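Local coordinates for Slr1964 protein (Synechocystis sp., PDB 4JDX), which binds the orange carotenoid protein and speeds its return from the active red form to the orange form, so that phycobilisome fluorescence recovers after photoprotective quenching, at residues 24-29 / 96-101; 82-87 / 107-112. All blocks are in the same frame, centred on the assembly; numbering follows the deposited sequence.

Contact 1. Residues 24-29 / 96-101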
ATOM      1  N   HIS A  24      23.831  12.527  12.551  1.00 40.43           N
ATOM      2  CA  HIS A  24      23.013  12.784  11.370  1.00 48.06           C
ATOM      3  C   HIS A  24      23.428  11.874  10.224  1.00 44.67           C
ATOM      4  O   HIS A  24      22.582  11.313   9.524  1.00 51.40           O
ATOM      5  CB  HIS A  24      23.146  14.245  10.935  1.00 42.22           C
ATOM      6  CG  HIS A  24      22.428  15.209  11.825  1.00 50.82           C
ATOM      7  ND1 HIS A  24      22.755  16.548  11.889  1.00 60.13           N
ATOM      8  CD2 HIS A  24      21.395  15.035  12.681  1.00 54.96           C
ATOM      9  CE1 HIS A  24      21.958  17.153  12.749  1.00 62.70           C
ATOM     10  NE2 HIS A  24      21.122  16.257  13.244  1.00 54.65           N
ATOM     11  N   ALA A  25      24.736  11.727  10.040  1.00 41.21           N
ATOM     12  CA  ALA A  25      25.270  10.918   8.955  1.00 44.51           C
ATOM     13  C   ALA A  25      24.910   9.455   9.180  1.00 42.41           C
ATOM     14  O   ALA A  25      24.692   8.703   8.228  1.00 52.01           O
ATOM     15  CB  ALA A  25      26.781  11.089   8.861  1.00 44.58           C
ATOM     16  N   LEU A  26      24.839   9.060  10.445  1.00 40.16           N
ATOM     17  CA  LEU A  26      24.512   7.685  10.795  1.00 52.04           C
ATOM     18  C   LEU A  26      23.011   7.442  10.652  1.00 43.94           C
ATOM     19  O   LEU A  26      22.584   6.348  10.283  1.00 46.10           O
ATOM     20  CB  LEU A  26      24.971   7.369  12.219  1.00 44.29           C
ATOM     21  CG  LEU A  26      24.678   5.944  12.687  1.00 40.10           C
ATOM     22  CD1 LEU A  26      25.180   4.929  11.660  1.00 49.73           C
ATOM     23  CD2 LEU A  26      25.301   5.695  14.054  1.00 45.28           C
ATOM     24  N   PHE A  27      22.217   8.470  10.942  1.00 42.11           N
ATOM     25  CA  PHE A  27      20.771   8.405  10.744  1.00 47.82           C
ATOM     26  C   PHE A  27      20.443   8.118   9.287  1.00 37.79           C
ATOM     27  O   PHE A  27      19.680   7.206   8.978  1.00 49.31           O
ATOM     28  CB  PHE A  27      20.107   9.725  11.152  1.00 46.65           C
ATOM     29  CG  PHE A  27      19.605   9.750  12.571  1.00 47.38           C
ATOM     30  CD1 PHE A  27      20.018   8.805  13.492  1.00 49.83           C
ATOM     31  CD2 PHE A  27      18.706  10.720  12.978  1.00 47.23           C
ATOM     32  CE1 PHE A  27      19.549   8.834  14.792  1.00 56.37           C
ATOM     33  CE2 PHE A  27      18.234  10.750  14.275  1.00 52.63           C
ATOM     34  CZ  PHE A  27      18.656   9.807  15.181  1.00 50.94           C
ATOM     35  N   ARG A  28      21.025   8.907   8.392  1.00 41.83           N
ATOM     36  CA  ARG A  28      20.784   8.749   6.966  1.00 48.50           C
ATOM     37  C   ARG A  28      21.214   7.362   6.500  1.00 43.79           C
ATOM     38  O   ARG A  28      20.531   6.727   5.702  1.00 55.84           O
ATOM     39  CB  ARG A  28      21.535   9.828   6.186  1.00 39.26           C
ATOM     40  CG  ARG A  28      21.038  11.237   6.469  1.00 44.49           C
ATOM     41  CD  ARG A  28      21.710  12.255   5.564  1.00 49.38           C
ATOM     42  NE  ARG A  28      23.086  12.531   5.970  1.00 63.75           N
ATOM     43  CZ  ARG A  28      23.474  13.582   6.690  1.00 71.79           C
ATOM     44  NH1 ARG A  28      22.597  14.491   7.099  1.00 70.62           N
ATOM     45  NH2 ARG A  28      24.754  13.730   7.002  1.00 54.06           N
ATOM     46  N   LYS A  29      22.348   6.898   7.012  1.00 54.64           N
ATOM     47  CA  LYS A  29      22.869   5.582   6.669  1.00 44.66           C
ATOM     48  C   LYS A  29      21.855   4.501   7.038  1.00 41.39           C
ATOM     49  O   LYS A  29      21.519   3.645   6.220  1.00 48.17           O
ATOM     50  CB  LYS A  29      24.178   5.334   7.414  1.00 45.67           C
ATOM     51  CG  LYS A  29      25.035   4.225   6.837  1.00 47.95           C
ATOM     52  CD  LYS A  29      26.258   3.993   7.707  1.00 47.78           C
ATOM     53  CE  LYS A  29      27.359   3.267   6.958  1.00 63.30           C
ATOM     54  NZ  LYS A  29      28.390   4.211   6.439  1.00 77.15           N
ATOM     55  N   GLU A  96      29.473  -0.749  16.649  1.00 47.56           N
ATOM     56  CA  GLU A  96      30.790  -0.220  16.306  1.00 57.40           C
ATOM     57  C   GLU A  96      30.684   1.167  15.671  1.00 53.14           C
ATOM     58  O   GLU A  96      31.659   1.917  15.630  1.00 47.75           O
ATOM     59  CB  GLU A  96      31.520  -1.176  15.355  1.00 59.54           C
ATOM     60  CG  GLU A  96      31.595  -2.618  15.845  1.00 72.68           C
ATOM     61  CD  GLU A  96      30.402  -3.447  15.405  1.00 90.76           C
ATOM     62  OE1 GLU A  96      29.568  -3.797  16.268  1.00 92.76           O
ATOM     63  OE2 GLU A  96      30.295  -3.746  14.195  1.00 90.21           O
ATOM     64  N   GLU A  97      29.492   1.504  15.187  1.00 50.78           N
ATOM     65  CA  GLU A  97      29.262   2.777  14.510  1.00 50.78           C
ATOM     66  C   GLU A  97      28.912   3.895  15.494  1.00 51.15           C
ATOM     67  O   GLU A  97      28.649   5.028  15.086  1.00 38.89           O
ATOM     68  CB  GLU A  97      28.143   2.617  13.476  1.00 41.81           C
ATOM     69  CG  GLU A  97      28.483   1.647  12.355  1.00 39.21           C
ATOM     70  CD  GLU A  97      27.332   1.416  11.397  1.00 47.76           C
ATOM     71  OE1 GLU A  97      26.163   1.478  11.834  1.00 46.62           O
ATOM     72  OE2 GLU A  97      27.599   1.174  10.201  1.00 53.80           O
ATOM     73  N   LEU A  98      28.922   3.574  16.784  1.00 50.82           N
ATOM     74  CA  LEU A  98      28.568   4.535  17.826  1.00 54.90           C
ATOM     75  C   LEU A  98      29.793   5.102  18.538  1.00 46.42           C
ATOM     76  O   LEU A  98      29.663   5.906  19.461  1.00 50.56           O
ATOM     77  CB  LEU A  98      27.662   3.863  18.858  1.00 55.58           C
ATOM     78  CG  LEU A  98      26.326   3.345  18.326  1.00 57.71           C
ATOM     79  CD1 LEU A  98      25.625   2.501  19.384  1.00 60.81           C
ATOM     80  CD2 LEU A  98      25.452   4.508  17.878  1.00 56.98           C
ATOM     81  N   THR A  99      30.980   4.696  18.099  1.00 43.52           N
ATOM     82  CA  THR A  99      32.213   5.010  18.813  1.00 47.56           C
ATOM     83  C   THR A  99      32.631   6.478  18.704  1.00 45.63           C
ATOM     84  O   THR A  99      33.612   6.891  19.321  1.00 53.01           O
ATOM     85  CB  THR A  99      33.377   4.137  18.310  1.00 47.28           C
ATOM     86  OG1 THR A  99      33.618   4.417  16.926  1.00 52.79           O
ATOM     87  CG2 THR A  99      33.059   2.658  18.487  1.00 39.40           C
ATOM     88  N   PHE A 100      31.894   7.264  17.924  1.00 48.86           N
ATOM     89  CA  PHE A 100      32.168   8.694  17.821  1.00 48.62           C
ATOM     90  C   PHE A 100      31.494   9.424  18.979  1.00 52.07           C
ATOM     91  O   PHE A 100      31.828  10.570  19.287  1.00 49.89           O
ATOM     92  CB  PHE A 100      31.683   9.253  16.479  1.00 39.60           C
ATOM     93  CG  PHE A 100      30.185   9.266  16.331  1.00 40.78           C
ATOM     94  CD1 PHE A 100      29.443  10.357  16.750  1.00 41.96           C
ATOM     95  CD2 PHE A 100      29.520   8.189  15.776  1.00 42.71           C
ATOM     96  CE1 PHE A 100      28.070  10.369  16.618  1.00 49.16           C
ATOM     97  CE2 PHE A 100      28.146   8.199  15.645  1.00 50.65           C
ATOM     98  CZ  PHE A 100      27.421   9.289  16.065  1.00 51.82           C
ATOM     99  N   LEU A 101      30.553   8.741  19.626  1.00 38.66           N
ATOM    100  CA  LEU A 101      29.834   9.303  20.761  1.00 47.15           C
ATOM    101  C   LEU A 101      30.624   9.178  22.057  1.00 48.98           C
ATOM    102  O   LEU A 101      31.541   8.363  22.163  1.00 42.17           O
ATOM    103  CB  LEU A 101      28.491   8.596  20.936  1.00 39.07           C
ATOM    104  CG  LEU A 101      27.479   8.770  19.807  1.00 43.09           C
ATOM    105  CD1 LEU A 101      26.281   7.865  20.050  1.00 38.07           C
ATOM    106  CD2 LEU A 101      27.056  10.232  19.689  1.00 45.11           C
TER
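Leu26 reaches out from the long helix 17-47 toward the loop that precedes helix 103-114, with CG anti to its own backbone N (chi1 -180°), and its two methyls divide the work. CD1 lies against the carboxylate of Glu97, 3.6 Å from OE1, while CD2 lies 3.6 Å from the backbone O of Glu97. The same CD2 meets two apolar groups of the turn Leu98-Leu101: the CD2 methyl of Leu98, 4.0 Å away on a side chain that crosses that of Leu26 at about a right angle, and CE2 of Phe100, 4.1 Å away. The Phe100 ring presents its edge to this methyl, while CG of Leu101 lies over one face, offset toward the rim. Chi1 of Phe100 puts the ring in the crowded position between backbone N and carbonyl carbon, from which it also touches Ser22 and Ala23. A branched leucine suits the place because its two methyls fill space against aliphatic and aromatic neighbours while lying in van der Waals contact beside the Glu97 oxygens. An alanine in place of Leu26 would remove both methyls, and would probably loosen the fit of the loop against helix 17-47. Glu97 crosses Lys29 obliquely, with OE2 3.9 Å from Lys29 CE; NZ stays 4.9 Å from that oxygen, too far for a salt bridge. The carboxylate is instead held by Arg33 through OE2 and by the backbone N of Gln94 through OE1. With no hydrogen bond joining the two segments, van der Waals contact does the holding, and Lys29 probably adds only a modest electrostatic attraction to a charge already paired.

Contact 2. Residues 82-87 / 107-112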
ATOM      1  N   PHE A  82      16.975   7.321  22.601  1.00 45.84           N
ATOM      2  CA  PHE A  82      16.043   6.208  22.478  1.00 52.93           C
ATOM      3  C   PHE A  82      16.025   5.704  21.041  1.00 47.26           C
ATOM      4  O   PHE A  82      15.942   4.501  20.794  1.00 54.25           O
ATOM      5  CB  PHE A  82      14.633   6.644  22.895  1.00 48.03           C
ATOM      6  CG  PHE A  82      14.532   7.103  24.330  1.00 50.10           C
ATOM      7  CD1 PHE A  82      15.435   6.663  25.281  1.00 44.53           C
ATOM      8  CD2 PHE A  82      13.530   7.973  24.726  1.00 50.54           C
ATOM      9  CE1 PHE A  82      15.342   7.083  26.595  1.00 44.44           C
ATOM     10  CE2 PHE A  82      13.435   8.396  26.040  1.00 44.63           C
ATOM     11  CZ  PHE A  82      14.341   7.950  26.973  1.00 44.49           C
ATOM     12  N   VAL A  83      16.120   6.634  20.098  1.00 44.87           N
ATOM     13  CA  VAL A  83      16.081   6.296  18.680  1.00 45.48           C
ATOM     14  C   VAL A  83      17.240   5.376  18.322  1.00 40.53           C
ATOM     15  O   VAL A  83      17.043   4.339  17.689  1.00 51.79           O
ATOM     16  CB  VAL A  83      16.148   7.559  17.793  1.00 52.77           C
ATOM     17  CG1 VAL A  83      16.253   7.181  16.316  1.00 44.40           C
ATOM     18  CG2 VAL A  83      14.937   8.455  18.038  1.00 45.85           C
ATOM     19  N   PHE A  84      18.448   5.754  18.727  1.00 42.48           N
ATOM     20  CA  PHE A  84      19.630   4.944  18.445  1.00 49.25           C
ATOM     21  C   PHE A  84      19.486   3.536  19.009  1.00 44.73           C
ATOM     22  O   PHE A  84      19.831   2.556  18.349  1.00 48.77           O
ATOM     23  CB  PHE A  84      20.892   5.611  18.997  1.00 50.87           C
ATOM     24  CG  PHE A  84      21.461   6.666  18.089  1.00 49.60           C
ATOM     25  CD1 PHE A  84      21.867   6.343  16.808  1.00 43.39           C
ATOM     26  CD2 PHE A  84      21.590   7.976  18.514  1.00 53.07           C
ATOM     27  CE1 PHE A  84      22.386   7.306  15.969  1.00 61.56           C
ATOM     28  CE2 PHE A  84      22.111   8.942  17.675  1.00 47.69           C
ATOM     29  CZ  PHE A  84      22.509   8.605  16.403  1.00 51.42           C
ATOM     30  N   ALA A  85      18.962   3.441  20.226  1.00 54.13           N
ATOM     31  CA  ALA A  85      18.729   2.153  20.865  1.00 55.10           C
ATOM     32  C   ALA A  85      17.822   1.290  19.995  1.00 49.40           C
ATOM     33  O   ALA A  85      18.084   0.103  19.790  1.00 48.13           O
ATOM     34  CB  ALA A  85      18.108   2.354  22.239  1.00 55.22           C
ATOM     35  N   GLN A  86      16.757   1.896  19.482  1.00 49.52           N
ATOM     36  CA  GLN A  86      15.812   1.191  18.621  1.00 47.49           C
ATOM     37  C   GLN A  86      16.494   0.726  17.336  1.00 49.24           C
ATOM     38  O   GLN A  86      16.349  -0.427  16.926  1.00 51.48           O
ATOM     39  CB  GLN A  86      14.629   2.095  18.275  1.00 55.49           C
ATOM     40  CG  GLN A  86      13.505   1.379  17.544  1.00 68.23           C
ATOM     41  CD  GLN A  86      12.806   0.343  18.413  1.00 79.92           C
ATOM     42  OE1 GLN A  86      12.852   0.416  19.642  1.00 74.18           O
ATOM     43  NE2 GLN A  86      12.159  -0.628  17.778  1.00 79.02           N
ATOM     44  N   LEU A  87      17.236   1.633  16.708  1.00 47.17           N
ATOM     45  CA  LEU A  87      17.977   1.325  15.490  1.00 52.14           C
ATOM     46  C   LEU A  87      18.944   0.171  15.716  1.00 51.73           C
ATOM     47  O   LEU A  87      19.114  -0.691  14.852  1.00 51.23           O
ATOM     48  CB  LEU A  87      18.758   2.554  15.024  1.00 43.75           C
ATOM     49  CG  LEU A  87      17.909   3.755  14.606  1.00 55.60           C
ATOM     50  CD1 LEU A  87      18.797   4.949  14.273  1.00 43.44           C
ATOM     51  CD2 LEU A  87      17.001   3.391  13.429  1.00 51.17           C
ATOM     52  N   SER A 107      27.089   3.441  26.251  1.00 44.10           N
ATOM     53  CA  SER A 107      26.692   2.462  27.254  1.00 63.21           C
ATOM     54  C   SER A 107      25.183   2.473  27.459  1.00 48.27           C
ATOM     55  O   SER A 107      24.546   1.421  27.519  1.00 50.04           O
ATOM     56  CB  SER A 107      27.397   2.748  28.582  1.00 58.71           C
ATOM     57  OG  SER A 107      28.793   2.540  28.466  1.00 76.21           O
ATOM     58  N   LYS A 108      24.618   3.671  27.563  1.00 47.75           N
ATOM     59  CA  LYS A 108      23.188   3.828  27.794  1.00 57.78           C
ATOM     60  C   LYS A 108      22.401   3.227  26.632  1.00 56.25           C
ATOM     61  O   LYS A 108      21.424   2.505  26.835  1.00 56.41           O
ATOM     62  CB  LYS A 108      22.844   5.310  27.956  1.00 54.77           C
ATOM     63  CG  LYS A 108      21.380   5.586  28.260  1.00 63.15           C
ATOM     64  CD  LYS A 108      20.968   5.009  29.605  1.00 75.49           C
ATOM     65  CE  LYS A 108      19.562   5.446  29.985  1.00 82.94           C
ATOM     66  NZ  LYS A 108      19.065   4.768  31.216  1.00 89.25           N
ATOM     67  N   ILE A 109      22.844   3.524  25.415  1.00 40.80           N
ATOM     68  CA  ILE A 109      22.196   3.013  24.214  1.00 51.30           C
ATOM     69  C   ILE A 109      22.224   1.489  24.173  1.00 56.93           C
ATOM     70  O   ILE A 109      21.186   0.845  24.024  1.00 63.81           O
ATOM     71  CB  ILE A 109      22.874   3.567  22.944  1.00 48.81           C
ATOM     72  CG1 ILE A 109      22.560   5.058  22.792  1.00 48.25           C
ATOM     73  CG2 ILE A 109      22.420   2.799  21.707  1.00 38.64           C
ATOM     74  CD1 ILE A 109      23.311   5.735  21.665  1.00 49.48           C
ATOM     75  N   LYS A 110      23.416   0.918  24.304  1.00 57.02           N
ATOM     76  CA  LYS A 110      23.576  -0.530  24.294  1.00 66.49           C
ATOM     77  C   LYS A 110      22.687  -1.173  25.352  1.00 57.35           C
ATOM     78  O   LYS A 110      22.071  -2.211  25.114  1.00 55.41           O
ATOM     79  CB  LYS A 110      25.037  -0.906  24.542  1.00 61.92           C
ATOM     80  CG  LYS A 110      25.984  -0.454  23.444  1.00 68.51           C
ATOM     81  CD  LYS A 110      27.415  -0.859  23.740  1.00 73.30           C
ATOM     82  CE  LYS A 110      28.359  -0.353  22.666  1.00 76.24           C
ATOM     83  NZ  LYS A 110      29.739  -0.881  22.834  1.00 79.79           N
ATOM     84  N   ALA A 111      22.618  -0.537  26.517  1.00 55.40           N
ATOM     85  CA  ALA A 111      21.844  -1.054  27.638  1.00 58.30           C
ATOM     86  C   ALA A 111      20.362  -1.120  27.288  1.00 57.24           C
ATOM     87  O   ALA A 111      19.712  -2.150  27.482  1.00 59.29           O
ATOM     88  CB  ALA A 111      22.058  -0.183  28.874  1.00 48.78           C
ATOM     89  N   LEU A 112      19.834  -0.018  26.767  1.00 59.46           N
ATOM     90  CA  LEU A 112      18.422   0.066  26.408  1.00 71.37           C
ATOM     91  C   LEU A 112      18.063  -0.943  25.319  1.00 67.48           C
ATOM     92  O   LEU A 112      16.963  -1.499  25.314  1.00 70.07           O
ATOM     93  CB  LEU A 112      18.083   1.484  25.941  1.00 59.15           C
ATOM     94  CG  LEU A 112      18.257   2.576  27.000  1.00 63.86           C
ATOM     95  CD1 LEU A 112      18.123   3.961  26.377  1.00 64.96           C
ATOM     96  CD2 LEU A 112      17.259   2.386  28.138  1.00 71.95           C
TER
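Ile109 lays its CD1 methyl against the CB of Phe84, 3.6 Å away, and its CG2 over the backbone of Ala85, 3.8 Å from that residue's N. With CG1 anti to the carbonyl carbon and CG2 anti to the backbone N, the beta-branched side chain spreads over two consecutive residues of helix 80-89. Phe84 starts toward helix 103-114, but its ring leads away to helix 17-47, so its CB does most of the touching here. Ala85 marks the closest approach of the backbones, its CA 4.9 Å from that of Ile109. Its small methyl suits a place where the helices come so near, CB sitting 3.8 Å from Leu112 CB. One turn back along helix 80-89, Phe82 sets out away from the partner, yet its ring swings round and offers an edge to Leu112, with CD1 4.0 Å from CD1 of the leucine. Ile109 thus occupies the buried end of the interface and Phe82 the exposed end, while Leu112, partly exposed, bridges Ala85 and Phe82. The small Ala85 lets the segment axes approach to 8.3 Å, and they cross at -51°, close to the -50° class of helix packing in the ridges-into-grooves description, here within an all-helical fold.

How the contacts relate
The two contacts adjoin in one hydrophobic cluster, their centres 12 Å apart. Contact 2 is the more buried and wholly apolar, packing helix 80-89 against helix 103-114; contact 1 joins helix 17-47 to the loop between those two helices, and mixes apolar packing with charged groups at its more exposed border. Aromatic and aliphatic residues link them: Phe27 CE1 meets Phe84 CZ at 3.4 Å, while Leu26 also touches Phe84 and Leu98 touches Ile109. Phe84 and Ile109 therefore join the helix pair to contact 1. The segments alternate along the chain, so the two contacts interlock distant parts of it, and the shared side chains join them into one core.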